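Local structure of pectate lyase/Amb allergen (Acidovorax citrulli, 4HWV) at residues Tyr129-Trp134 and Ser256-Thr261; Ala137-Gly142 and Gln211-Asp216; Leu183-Pro188 and Asp227-Ala232; Leu280-Arg285 and Ala303-Gly308. The protein probably cleaves pectate, the de-esterified polygalacturonan of plant cell walls, by calcium-dependent beta-elimination, as other polysaccharide lyases of family 1 do. All blocks are in the same frame, centred on the assembly; numbering follows the deposited sequence. Where two conformers were deposited one is given.

Contact 1 of 4, residues Tyr129-Trp134 and Ser256-Thr261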
# COMPACT_ATOMS: atom_id res chain seq x y z
N TYR A 129 27.17 2.80 11.92
CA TYR A 129 26.54 1.87 12.85
C TYR A 129 26.32 0.45 12.32
O TYR A 129 25.85 -0.40 13.07
CB TYR A 129 25.23 2.47 13.40
CG TYR A 129 25.45 3.83 14.04
CD1 TYR A 129 26.49 4.03 14.95
CD2 TYR A 129 24.65 4.91 13.71
CE1 TYR A 129 26.71 5.28 15.53
CE2 TYR A 129 24.86 6.16 14.26
CZ TYR A 129 25.90 6.35 15.16
OH TYR A 129 26.09 7.60 15.71
N ARG A 130 26.68 0.19 11.07
CA ARG A 130 26.63 -1.18 10.56
C ARG A 130 27.43 -2.11 11.48
O ARG A 130 28.43 -1.69 12.09
CB ARG A 130 27.15 -1.26 9.12
CG ARG A 130 28.62 -0.91 8.98
CD ARG A 130 29.09 -0.91 7.52
NE ARG A 130 30.50 -0.55 7.43
CZ ARG A 130 31.51 -1.40 7.60
NH1 ARG A 130 31.28 -2.69 7.82
NH2 ARG A 130 32.77 -0.96 7.54
N PRO A 131 26.99 -3.36 11.61
CA PRO A 131 27.68 -4.26 12.56
C PRO A 131 29.19 -4.39 12.31
O PRO A 131 29.95 -4.49 13.28
CB PRO A 131 26.96 -5.60 12.35
CG PRO A 131 25.58 -5.20 11.94
CD PRO A 131 25.79 -4.00 11.03
N GLY A 132 29.61 -4.38 11.05
CA GLY A 132 31.03 -4.48 10.73
C GLY A 132 31.86 -3.29 11.20
O GLY A 132 33.07 -3.39 11.33
N ALA A 133 31.21 -2.15 11.45
CA ALA A 133 31.90 -0.95 11.90
C ALA A 133 31.73 -0.74 13.40
O ALA A 133 32.68 -0.39 14.08
CB ALA A 133 31.37 0.28 11.14
N TRP A 134 30.52 -0.94 13.91
CA TRP A 134 30.22 -0.57 15.29
C TRP A 134 30.27 -1.75 16.24
O TRP A 134 30.47 -1.58 17.44
CB TRP A 134 28.82 0.05 15.35
CG TRP A 134 28.47 0.66 16.67
CD1 TRP A 134 27.73 0.09 17.67
CD2 TRP A 134 28.82 1.97 17.14
NE1 TRP A 134 27.61 0.96 18.73
CE2 TRP A 134 28.28 2.12 18.43
CE3 TRP A 134 29.58 3.02 16.60
CZ2 TRP A 134 28.44 3.29 19.19
CZ3 TRP A 134 29.74 4.19 17.35
CH2 TRP A 134 29.17 4.31 18.64
N SER A 256 16.41 -5.41 4.86
CA SER A 256 17.69 -5.03 5.44
C SER A 256 18.48 -4.17 4.48
O SER A 256 18.47 -4.40 3.27
CB SER A 256 18.52 -6.28 5.74
OG SER A 256 19.74 -5.89 6.34
N VAL A 257 19.20 -3.22 5.05
CA VAL A 257 20.14 -2.41 4.29
C VAL A 257 21.60 -2.81 4.59
O VAL A 257 22.54 -2.20 4.09
CB VAL A 257 19.92 -0.91 4.53
CG1 VAL A 257 18.59 -0.47 3.93
CG2 VAL A 257 20.02 -0.57 6.04
N TRP A 258 21.77 -3.85 5.40
CA TRP A 258 23.11 -4.39 5.63
C TRP A 258 23.42 -5.48 4.63
O TRP A 258 22.54 -6.27 4.24
CB TRP A 258 23.21 -5.01 7.02
CG TRP A 258 22.77 -4.19 8.20
CD1 TRP A 258 22.05 -4.65 9.27
CD2 TRP A 258 23.07 -2.81 8.49
NE1 TRP A 258 21.87 -3.66 10.20
CE2 TRP A 258 22.47 -2.51 9.75
CE3 TRP A 258 23.76 -1.78 7.82
CZ2 TRP A 258 22.56 -1.25 10.34
CZ3 TRP A 258 23.85 -0.52 8.43
CH2 TRP A 258 23.24 -0.27 9.67
N HIS A 259 24.68 -5.55 4.22
CA HIS A 259 25.12 -6.57 3.27
C HIS A 259 26.53 -6.99 3.66
O HIS A 259 27.53 -6.63 3.00
CB HIS A 259 25.02 -6.09 1.81
CG HIS A 259 25.57 -4.72 1.56
ND1 HIS A 259 26.84 -4.50 1.06
CD2 HIS A 259 25.02 -3.50 1.75
CE1 HIS A 259 27.04 -3.20 0.94
NE2 HIS A 259 25.96 -2.57 1.36
N GLU A 260 26.59 -7.76 4.74
CA GLU A 260 27.85 -8.22 5.30
C GLU A 260 27.55 -9.35 6.25
O GLU A 260 26.40 -9.51 6.70
CB GLU A 260 28.58 -7.08 6.03
CG GLU A 260 27.75 -6.38 7.13
CD GLU A 260 28.50 -5.20 7.75
OE1 GLU A 260 29.47 -4.70 7.14
OE2 GLU A 260 28.15 -4.78 8.86
N THR A 261 28.58 -10.14 6.53
CA THR A 261 28.52 -11.18 7.54
C THR A 261 29.50 -10.84 8.66
O THR A 261 30.67 -10.57 8.41
CB THR A 261 28.83 -12.56 6.94
OG1 THR A 261 27.82 -12.86 5.96
CG2 THR A 261 28.85 -13.63 8.02
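Trp258, held by an ST turn in which its N donates to Ser256 OG, offers one face of its indole to the backbone turn at Arg130 and Pro131, where helix 118-129 gives way to the short helix 131-134. The ring receives two CH-pi contacts side by side on the same face: Pro131 CD stands 3.8 Å from the centroid of the Trp258 five-membered ring, almost on its normal, and Arg130 CA lies over the six-membered ring toward its rim. Arg130 CB also packs at 3.5 Å on Trp258 CZ3. The contact lies among the peripheral loops and helices of the pectate lyase, away from the calcium site; Trp212 meets the same indole edge-to-face. Two residues on, Glu260 divides its carboxylate between two donors. Glu260 OE1 takes Arg130 NH1 at 2.8 Å through its syn lone pair, a salt bridge bent to 132° at the hydrogen, with guanidinium and carboxylate planes 71° apart. Glu260 OE2 accepts from Gly132 N at 2.7 Å, met from above the carboxylate plane, so the acid holds a backbone N-H in the first turn of helix 131-134, while Pro131 CD presses on Glu260 OE2 at 3.3 Å.

Contact 2 of 4, residues Ala137-Gly142 and Gln211-Asp216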
# COMPACT_ATOMS: atom_id res chain seq x y z
N ALA A 137 28.42 -4.58 20.89
CA ALA A 137 28.72 -4.55 22.31
C ALA A 137 28.18 -3.33 23.03
O ALA A 137 28.21 -3.28 24.26
CB ALA A 137 30.22 -4.67 22.54
N ARG A 138 27.67 -2.36 22.27
CA ARG A 138 27.10 -1.18 22.90
C ARG A 138 26.07 -0.56 21.99
O ARG A 138 26.08 -0.77 20.78
CB ARG A 138 28.19 -0.16 23.24
CG ARG A 138 28.96 0.33 22.02
CD ARG A 138 30.09 1.28 22.40
NE ARG A 138 30.84 1.71 21.22
CZ ARG A 138 31.40 2.91 21.08
NH1 ARG A 138 31.28 3.82 22.03
NH2 ARG A 138 32.06 3.20 19.97
N THR A 139 25.18 0.22 22.60
CA THR A 139 24.17 0.97 21.88
C THR A 139 24.85 2.07 21.05
O THR A 139 26.02 2.40 21.27
CB THR A 139 23.21 1.60 22.88
OG1 THR A 139 23.96 2.36 23.83
CG2 THR A 139 22.43 0.50 23.61
N VAL A 140 24.13 2.61 20.06
CA VAL A 140 24.73 3.62 19.22
C VAL A 140 24.80 4.97 19.92
O VAL A 140 23.96 5.28 20.77
CB VAL A 140 24.00 3.76 17.85
CG1 VAL A 140 24.08 2.46 17.06
CG2 VAL A 140 22.54 4.17 18.05
N SER A 141 25.80 5.76 19.54
CA SER A 141 25.97 7.10 20.09
C SER A 141 26.77 7.91 19.08
O SER A 141 27.31 7.36 18.13
CB SER A 141 26.72 7.04 21.42
OG SER A 141 28.07 6.66 21.21
N GLY A 142 26.87 9.21 19.29
CA GLY A 142 27.65 10.05 18.40
C GLY A 142 26.78 10.82 17.42
O GLY A 142 25.54 10.75 17.43
N GLN A 211 15.64 3.52 14.66
CA GLN A 211 16.94 3.47 15.28
C GLN A 211 17.49 2.07 15.15
O GLN A 211 16.77 1.09 15.36
CB GLN A 211 16.82 3.80 16.76
CG GLN A 211 18.15 3.80 17.52
CD GLN A 211 17.93 3.79 19.02
OE1 GLN A 211 17.29 2.88 19.55
NE2 GLN A 211 18.44 4.82 19.70
N TRP A 212 18.77 1.97 14.81
CA TRP A 212 19.44 0.68 14.88
C TRP A 212 19.94 0.45 16.31
O TRP A 212 20.69 1.27 16.84
CB TRP A 212 20.61 0.61 13.90
CG TRP A 212 21.42 -0.64 14.01
CD1 TRP A 212 22.71 -0.74 14.46
CD2 TRP A 212 21.02 -1.98 13.66
NE1 TRP A 212 23.13 -2.05 14.43
CE2 TRP A 212 22.12 -2.83 13.93
CE3 TRP A 212 19.84 -2.55 13.14
CZ2 TRP A 212 22.07 -4.22 13.71
CZ3 TRP A 212 19.80 -3.92 12.92
CH2 TRP A 212 20.91 -4.74 13.21
N ASP A 213 19.50 -0.62 16.95
CA ASP A 213 20.00 -0.94 18.28
C ASP A 213 20.84 -2.20 18.14
O ASP A 213 20.29 -3.30 18.05
CB ASP A 213 18.87 -1.18 19.28
CG ASP A 213 19.39 -1.52 20.68
OD1 ASP A 213 20.61 -1.72 20.88
OD2 ASP A 213 18.55 -1.59 21.59
N PRO A 214 22.18 -2.06 18.13
CA PRO A 214 23.07 -3.22 17.96
C PRO A 214 22.87 -4.31 19.02
O PRO A 214 23.22 -5.45 18.76
CB PRO A 214 24.48 -2.62 18.10
CG PRO A 214 24.31 -1.15 17.80
CD PRO A 214 22.92 -0.79 18.26
N THR A 215 22.37 -3.95 20.19
CA THR A 215 22.25 -4.87 21.32
C THR A 215 20.91 -5.58 21.38
O THR A 215 20.76 -6.55 22.12
CB THR A 215 22.55 -4.18 22.68
OG1 THR A 215 21.49 -3.27 23.03
CG2 THR A 215 23.87 -3.40 22.62
N ASP A 216 19.93 -5.12 20.62
CA ASP A 216 18.58 -5.70 20.69
C ASP A 216 18.62 -7.13 20.13
O ASP A 216 19.05 -7.34 19.01
CB ASP A 216 17.60 -4.84 19.89
CG ASP A 216 16.16 -5.31 19.99
OD1 ASP A 216 15.88 -6.49 20.29
OD2 ASP A 216 15.28 -4.47 19.75
O HOH W 1 21.32 1.71 19.93
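Val140 reaches into the bend of segment 211-216 with both methyl groups. Val140 CG1, anti to the carbonyl carbon (chi1 -62°), sits 3.7 Å from Pro214 CD and packs obliquely against the Trp212 indole; CG1 and CG2 each also approach the Trp212 carbonyl oxygen. The valine and proline side chains cross at about a right angle. Pro214 in turn lays CG 3.5 Å from Arg138 O, and the Thr215 methyl lies on the same peptide, CG2 3.6 Å from Arg138 C. Thr139 CG2 approaches the polar group made by Thr215 OG1 and Asp213 OD1. The direct contacts are thus van der Waals, and the polar link is a water that accepts from Val140 N at 3.0 Å and donates to Trp212 O.

In the next shell, Asp213 OD1 fixes the turn: it accepts from Thr215 N at 2.9 Å, from above the carboxylate plane, and from Thr215 OG1 at 2.8 Å on the syn side. That grip on the hydroxyl leaves Thr215 CG2 turned to the Arg138 peptide. Farther out, Trp134 NE1 donates to Arg138 O, and Tyr125 and Tyr129 of helix 118-129 pack on Val140. The Asx turn and type I beta turn from Asp213 to Asp216 begin the connection between antiparallel strands 211-213 and 221-223, which packs beside the loop leading into helix 143-159.

Contact 3 of 4, residues Leu183-Pro188 and Asp227-Ala232. With CA (calcium ion), chain C.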
# COMPACT_ATOMS: atom_id res chain seq x y z
N LEU A 183 -2.38 8.06 18.25
CA LEU A 183 -3.18 8.60 19.33
C LEU A 183 -2.56 8.16 20.66
O LEU A 183 -2.24 6.97 20.84
CB LEU A 183 -4.63 8.11 19.26
CG LEU A 183 -5.39 8.49 17.99
CD1 LEU A 183 -6.83 7.99 18.10
CD2 LEU A 183 -5.34 10.00 17.74
N MET A 184 -2.39 9.11 21.56
CA MET A 184 -1.79 8.83 22.85
C MET A 184 -2.85 9.00 23.93
O MET A 184 -3.31 10.11 24.20
CB MET A 184 -0.60 9.77 23.05
CG MET A 184 0.17 9.55 24.32
SD MET A 184 1.07 7.97 24.31
CE MET A 184 2.07 8.09 22.81
N LEU A 185 -3.26 7.88 24.53
CA LEU A 185 -4.33 7.94 25.51
C LEU A 185 -3.76 8.19 26.90
O LEU A 185 -3.40 7.24 27.62
CB LEU A 185 -5.24 6.69 25.45
CG LEU A 185 -5.73 6.27 24.06
CD1 LEU A 185 -6.84 5.23 24.18
CD2 LEU A 185 -6.19 7.44 23.18
N GLY A 186 -3.67 9.47 27.24
CA GLY A 186 -3.06 9.89 28.48
C GLY A 186 -1.56 10.09 28.34
O GLY A 186 -0.89 9.50 27.47
N THR A 187 -1.02 10.96 29.17
CA THR A 187 0.42 11.21 29.20
C THR A 187 0.88 11.07 30.66
O THR A 187 0.05 11.07 31.58
CB THR A 187 0.76 12.62 28.66
OG1 THR A 187 0.11 13.60 29.48
CG2 THR A 187 0.29 12.80 27.23
N PRO A 188 2.19 10.93 30.89
CA PRO A 188 2.62 10.69 32.28
C PRO A 188 2.26 11.82 33.21
O PRO A 188 1.97 11.56 34.38
CB PRO A 188 4.14 10.56 32.17
CG PRO A 188 4.51 10.87 30.78
CD PRO A 188 3.29 10.76 29.93
N ASP A 227 2.83 3.78 17.45
CA ASP A 227 1.67 2.89 17.34
C ASP A 227 0.54 3.67 16.70
O ASP A 227 0.59 4.88 16.63
CB ASP A 227 1.18 2.51 18.74
CG ASP A 227 2.26 1.88 19.60
OD1 ASP A 227 3.14 1.19 19.05
OD2 ASP A 227 2.20 2.07 20.83
N LEU A 228 -0.51 2.99 16.25
CA LEU A 228 -1.71 3.74 15.87
C LEU A 228 -2.42 4.28 17.12
O LEU A 228 -2.91 5.41 17.11
CB LEU A 228 -2.62 2.92 14.96
CG LEU A 228 -1.99 2.73 13.56
CD1 LEU A 228 -2.64 1.58 12.81
CD2 LEU A 228 -2.08 4.02 12.75
N ILE A 229 -2.48 3.47 18.18
CA ILE A 229 -3.01 3.91 19.47
C ILE A 229 -2.10 3.35 20.56
O ILE A 229 -1.79 2.14 20.56
CB ILE A 229 -4.46 3.42 19.72
CG1 ILE A 229 -5.41 3.88 18.60
CG2 ILE A 229 -4.95 3.93 21.08
CD1 ILE A 229 -6.82 3.29 18.74
N SER A 230 -1.66 4.22 21.47
CA SER A 230 -0.89 3.81 22.64
C SER A 230 -1.74 4.06 23.88
O SER A 230 -2.30 5.16 24.03
CB SER A 230 0.40 4.63 22.76
OG SER A 230 1.22 4.50 21.61
N VAL A 231 -1.83 3.06 24.75
CA VAL A 231 -2.62 3.16 25.96
C VAL A 231 -1.72 2.91 27.17
O VAL A 231 -1.64 1.79 27.68
CB VAL A 231 -3.82 2.19 25.95
CG1 VAL A 231 -4.79 2.54 27.07
CG2 VAL A 231 -4.52 2.23 24.59
N ALA A 232 -1.01 3.95 27.60
CA ALA A 232 -0.08 3.83 28.73
C ALA A 232 -0.60 4.54 29.98
O ALA A 232 -0.16 4.26 31.08
CB ALA A 232 1.32 4.37 28.34
CA CA C . 4.21 0.83 20.95
O HOH W 2 -0.61 6.64 26.75
O HOH W 3 6.22 0.17 22.56
O HOH W 4 3.94 1.35 23.57
O HOH W 5 5.44 3.17 21.02
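Neighbouring parallel strands of the right-handed beta-helix meet here, Leu183-Leu185 beside Ile229-Val231, with the calcium-binding Asp227 just ahead of the second strand. The backbones are joined by three bonds: Leu183 N to Leu228 O, with the donor above the carbonyl plane, then Ser230 N to Leu183 O and Leu185 N to Ser230 O, both nearly along the C=O axis. Leu183 pairs with Ile229 on the face that also bears Leu185 and Val231. There Leu185 CD1 touches two methyls of the neighbouring strand, 3.9 Å from Ile229 CG2 and 3.8 Å from Val231 CG2; Ile195 and Ile197 of strand 192-198 pack against this apolar face, as expected for the stacked interior of a beta-helix. The other face carries Met184 and Ser230. In one of its two conformers Met184 leaves with CG anti to the backbone N (chi1 -177°) and then bends at chi2 and chi3, putting SD 3.7 Å from Ser230 CB and CE near its hydroxyl. Ser230 OG lies 2.7 Å from Asp227 OD2, with Asn182 OD1 as another polar partner. Asp227 grips the calcium ion with both oxygens, OD1 at 2.2 Å and OD2 at 2.4 Å, while Asp278, Asp282 and three waters complete the site. Gly279 N donates to Asp227 OD1. Past the strands, a water accepts from Ala232 N at 2.8 Å and donates to Gly186 O, linking the two segments where direct pairing has ended.

Contact 4 of 4, residues Leu280-Arg285 and Ala303-Gly308. With CA (calcium ion), chain C.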
# COMPACT_ATOMS: atom_id res chain seq x y z
N LEU A 280 0.09 -1.93 16.62
CA LEU A 280 -1.23 -1.38 16.24
C LEU A 280 -1.85 -0.67 17.45
O LEU A 280 -2.04 0.54 17.43
CB LEU A 280 -2.17 -2.48 15.72
CG LEU A 280 -1.71 -3.12 14.40
CD1 LEU A 280 -2.62 -4.28 14.00
CD2 LEU A 280 -1.61 -2.09 13.27
N VAL A 281 -2.12 -1.43 18.51
CA VAL A 281 -2.58 -0.88 19.78
C VAL A 281 -1.77 -1.55 20.88
O VAL A 281 -1.87 -2.77 21.07
CB VAL A 281 -4.09 -1.10 20.04
CG1 VAL A 281 -4.48 -0.41 21.35
CG2 VAL A 281 -4.94 -0.58 18.87
N ASP A 282 -0.97 -0.76 21.59
CA ASP A 282 -0.17 -1.27 22.70
C ASP A 282 -0.76 -0.74 23.99
O ASP A 282 -1.13 0.44 24.08
CB ASP A 282 1.30 -0.83 22.58
CG ASP A 282 2.06 -1.58 21.50
OD1 ASP A 282 1.55 -2.57 20.93
OD2 ASP A 282 3.20 -1.15 21.21
N VAL A 283 -0.84 -1.60 25.00
CA VAL A 283 -1.37 -1.22 26.31
C VAL A 283 -0.27 -1.53 27.30
O VAL A 283 0.11 -2.69 27.47
CB VAL A 283 -2.65 -2.02 26.67
CG1 VAL A 283 -3.22 -1.53 27.99
CG2 VAL A 283 -3.69 -1.92 25.54
N THR A 284 0.27 -0.50 27.93
CA THR A 284 1.44 -0.66 28.80
C THR A 284 1.25 0.19 30.06
O THR A 284 0.28 0.94 30.17
CB THR A 284 2.73 -0.21 28.08
OG1 THR A 284 2.61 1.17 27.73
CG2 THR A 284 2.99 -1.04 26.83
N ARG A 285 2.17 0.05 31.01
CA ARG A 285 2.20 0.89 32.20
C ARG A 285 0.87 0.89 32.94
O ARG A 285 0.48 -0.14 33.48
CB ARG A 285 2.67 2.30 31.84
CG ARG A 285 4.17 2.30 31.51
CD ARG A 285 4.70 3.65 31.03
NE ARG A 285 6.14 3.56 30.83
CZ ARG A 285 7.02 3.82 31.79
NH1 ARG A 285 6.57 4.23 32.96
NH2 ARG A 285 8.32 3.70 31.58
N ALA A 303 1.48 -6.82 16.57
CA ALA A 303 0.16 -6.18 16.69
C ALA A 303 -0.13 -5.51 18.05
O ALA A 303 -0.44 -4.31 18.09
CB ALA A 303 -0.91 -7.18 16.35
N PHE A 304 -0.09 -6.29 19.13
CA PHE A 304 -0.54 -5.81 20.44
C PHE A 304 0.46 -6.19 21.53
O PHE A 304 0.56 -7.36 21.91
CB PHE A 304 -1.91 -6.40 20.81
CG PHE A 304 -2.90 -6.33 19.70
CD1 PHE A 304 -3.43 -5.11 19.32
CD2 PHE A 304 -3.31 -7.48 19.04
CE1 PHE A 304 -4.35 -5.03 18.26
CE2 PHE A 304 -4.21 -7.42 18.00
CZ PHE A 304 -4.74 -6.19 17.61
N LEU A 305 1.19 -5.20 22.03
CA LEU A 305 2.07 -5.40 23.17
C LEU A 305 1.28 -5.03 24.41
O LEU A 305 0.92 -3.85 24.60
CB LEU A 305 3.30 -4.51 23.05
CG LEU A 305 4.37 -4.71 24.13
CD1 LEU A 305 5.08 -6.05 23.93
CD2 LEU A 305 5.38 -3.59 24.09
N ILE A 306 0.95 -6.02 25.24
CA ILE A 306 0.27 -5.78 26.51
C ILE A 306 1.33 -5.96 27.60
O ILE A 306 1.70 -7.10 27.92
CB ILE A 306 -0.93 -6.75 26.74
CG1 ILE A 306 -1.87 -6.80 25.52
CG2 ILE A 306 -1.68 -6.35 28.00
CD1 ILE A 306 -2.43 -5.43 25.12
N GLY A 307 1.84 -4.85 28.13
CA GLY A 307 2.94 -4.88 29.08
C GLY A 307 4.29 -4.87 28.37
O GLY A 307 4.60 -5.78 27.60
N GLY A 308 5.08 -3.82 28.59
CA GLY A 308 6.31 -3.62 27.86
C GLY A 308 7.59 -4.17 28.47
O GLY A 308 8.64 -4.03 27.84
CA CA C . 4.21 0.83 20.95
O HOH W 6 4.46 -1.79 30.72
O HOH W 3 6.22 0.17 22.56
O HOH W 4 3.94 1.35 23.57
O HOH W 5 5.44 3.17 21.02
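Asp282 and Leu305 meet on the calcium-facing side of two adjacent strands of the beta-helix, while Val283 and Ile306 lie on the buried side. The interior is tightly filled: Ile306 CD1, in one of two conformers, lies 3.8 Å from Val283 CB, the two side chains side by side and pointing the same way. Phe304 turns its ring edge to Val281 O, with CD1 at 3.3 Å; that oxygen is buried with no conventional hydrogen-bond partner, though Phe304 CA also approaches it. Around this core Ala303 O accepts from Leu280 N and weakly from Val281 N, and farther along Val283 N donates to Leu305 O and Gly307 N to Val283 O.

Toward solvent the packing thins. Thr284 CG2 rests 3.9 Å from Gly308 N, and a water accepting from both Arg285 N and Gly308 N spans the ends of the segments.

Asp282 shares out its carboxylate: OD2 binds the calcium ion at 2.2 Å, whereas OD1 takes Leu305 N at 2.9 Å from above the carboxylate plane. One oxygen is thus on the metal and the other on the backbone N-H of the neighbouring strand, which holds the carboxylate's rotation.

Overall arrangement
Contacts 3 and 4 lie deep in the beta-helix, their centres 10 Å apart; strands 229-234 and 281-283 are neighbours in one parallel sheet, so Val231 bonds to Asp282 and Thr284, and both contacts serve the same calcium ion and three of its waters. Contacts 1 and 2 belong to the periphery, their centres 30 and 25 Å from the centre of the chain, and touch each other through Tyr129 OH with Ser141 O and through Trp258 against Trp212. Direct strand pairing and metal ligation mark the inner pair. The outer pair relies on side-chain packing with little backbone bonding: contact 1 adds a salt bridge and CH-pi contacts, contact 2 aliphatic packing and a water bridge.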